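Aminopeptidase YwaD (Bacillus subtilis, PDB 6HC6) removes N-terminal amino acids such as arginine, lysine and leucine from peptides, as a secreted, monomeric two-zinc aminopeptidase of the M28 family. Local coordinates at residues A[164-169]-A[194-199]. Numbering follows the deposited sequence.
Sequences NAEAAG and VGIPVV
The carboxylate of E166 takes the backbone N-H of G195, reaching from the last turn of helix 158-167 to the loop that leads into strand 198-201. OE2 is the main acceptor: it lies 3.2 Å from G195 N, with the N-H pointing nearly straight at it (163°) and arriving on the syn side, 22° out of the carboxylate plane. OE1 of E166 shares the same N-H in a weak, strongly bent bond (122°) of 3.3 Å to G195 N. With CG anti to the backbone N (chi1 170°) and the chain extended beyond it, the carboxylate is carried away from the helix to the backbone of G195. A CB at G195 would come too close to OE1 of E166 as it stands here, so the bare glycine suits this approach of the carboxylate.

Both segments belong to the PA domain, well away from the two zinc ions; the contact joins helix 158-167 to the loop that enters strand 198-201, which lies beside and parallel to strand 172-176 in the domain's sheet. V173, on that adjacent strand, touches both A165 and I196, so the strand joins the two segments.

An apolar contact flanks the bond: I196 lays CD1 against the base of the glutamate, 3.8 Å from E166 CB and 3.9 Å from E166 CA. V194 sets its CG1 methyl close against the carboxylate, 3.3 Å from E166 OE2, its side chain and the glutamate's passing in opposite directions. With an alanine here in place of the glutamate, the N-H of G195 would probably lose both carboxylate oxygens and a gap would open beside V194 CG1.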
loop_
_atom_site.group_PDB
_atom_site.type_symbol
_atom_site.label_atom_id
_atom_site.label_comp_id
_atom_site.label_asym_id
_atom_site.label_seq_id
_atom_site.Cartn_x
_atom_site.Cartn_y
_atom_site.Cartn_z
ATOM N N ASN A 164 -18.503 -17.395 -3.735
ATOM C CA ASN A 164 -19.126 -18.545 -4.387
ATOM C C ASN A 164 -18.932 -19.809 -3.560
ATOM O O ASN A 164 -19.857 -20.618 -3.415
ATOM C CB ASN A 164 -18.553 -18.747 -5.788
ATOM C CG ASN A 164 -18.998 -17.677 -6.758
ATOM O OD1 ASN A 164 -19.966 -16.958 -6.506
ATOM N ND2 ASN A 164 -18.297 -17.574 -7.883
ATOM N N ALA A 165 -17.737 -19.995 -3.004
ATOM C CA ALA A 165 -17.496 -21.178 -2.186
ATOM C C ALA A 165 -18.365 -21.168 -0.934
ATOM O O ALA A 165 -18.941 -22.195 -0.561
ATOM C CB ALA A 165 -16.011 -21.271 -1.825
ATOM N N GLU A 166 -18.474 -20.016 -0.267
ATOM C CA GLU A 166 -19.239 -19.973 0.974
ATOM C C GLU A 166 -20.721 -20.212 0.713
ATOM O O GLU A 166 -21.375 -20.955 1.455
ATOM C CB GLU A 166 -19.020 -18.637 1.693
ATOM C CG GLU A 166 -19.965 -18.424 2.870
ATOM C CD GLU A 166 -19.499 -17.340 3.827
ATOM O OE1 GLU A 166 -19.699 -17.507 5.048
ATOM O OE2 GLU A 166 -18.942 -16.319 3.364
ATOM N N ALA A 167 -21.260 -19.606 -0.349
ATOM C CA ALA A 167 -22.656 -19.844 -0.702
ATOM C C ALA A 167 -22.891 -21.303 -1.066
ATOM O O ALA A 167 -24.006 -21.811 -0.909
ATOM C CB ALA A 167 -23.073 -18.934 -1.857
ATOM N N ALA A 168 -21.854 -21.994 -1.540
ATOM C CA ALA A 168 -21.941 -23.415 -1.845
ATOM C C ALA A 168 -21.759 -24.296 -0.618
ATOM O O ALA A 168 -21.736 -25.525 -0.754
ATOM C CB ALA A 168 -20.898 -23.791 -2.899
ATOM N N GLY A 169 -21.599 -23.709 0.564
ATOM C CA GLY A 169 -21.475 -24.486 1.779
ATOM C C GLY A 169 -20.070 -24.918 2.132
ATOM O O GLY A 169 -19.908 -25.784 3.004
ATOM N N VAL A 194 -15.859 -12.326 4.863
ATOM C CA VAL A 194 -16.269 -13.682 4.527
ATOM C C VAL A 194 -16.333 -14.474 5.825
ATOM O O VAL A 194 -15.489 -14.299 6.713
ATOM C CB VAL A 194 -15.305 -14.326 3.508
ATOM C CG1 VAL A 194 -15.706 -15.756 3.209
ATOM C CG2 VAL A 194 -15.289 -13.515 2.222
ATOM N N GLY A 195 -17.355 -15.319 5.947
ATOM C CA GLY A 195 -17.637 -16.042 7.171
ATOM C C GLY A 195 -16.897 -17.341 7.357
ATOM O O GLY A 195 -17.084 -18.010 8.379
ATOM N N ILE A 196 -16.062 -17.723 6.402
ATOM C CA ILE A 196 -15.243 -18.927 6.516
ATOM C C ILE A 196 -13.791 -18.508 6.328
ATOM O O ILE A 196 -13.511 -17.395 5.852
ATOM C CB ILE A 196 -15.677 -20.013 5.503
ATOM C CG1 ILE A 196 -15.670 -19.472 4.071
ATOM C CG2 ILE A 196 -17.061 -20.528 5.849
ATOM C CD1 ILE A 196 -16.002 -20.535 3.029
ATOM N N PRO A 197 -12.840 -19.354 6.725
ATOM C CA PRO A 197 -11.428 -19.034 6.473
ATOM C C PRO A 197 -11.142 -18.945 4.983
ATOM O O PRO A 197 -11.701 -19.700 4.183
ATOM C CB PRO A 197 -10.674 -20.204 7.114
ATOM C CG PRO A 197 -11.629 -20.797 8.105
ATOM C CD PRO A 197 -12.999 -20.576 7.533
ATOM N N VAL A 198 -10.278 -17.994 4.613
ATOM C CA VAL A 198 -9.799 -17.825 3.244
ATOM C C VAL A 198 -8.286 -17.645 3.302
ATOM O O VAL A 198 -7.798 -16.701 3.935
ATOM C CB VAL A 198 -10.443 -16.616 2.545
ATOM C CG1 VAL A 198 -9.948 -16.523 1.106
ATOM C CG2 VAL A 198 -11.987 -16.676 2.604
ATOM N N VAL A 199 -7.542 -18.530 2.639
ATOM C CA VAL A 199 -6.084 -18.445 2.644
ATOM C C VAL A 199 -5.558 -18.585 1.223
ATOM O O VAL A 199 -6.196 -19.182 0.352
ATOM C CB VAL A 199 -5.414 -19.500 3.564
ATOM C CG1 VAL A 199 -5.977 -19.431 4.994
ATOM C CG2 VAL A 199 -5.522 -20.910 2.967
#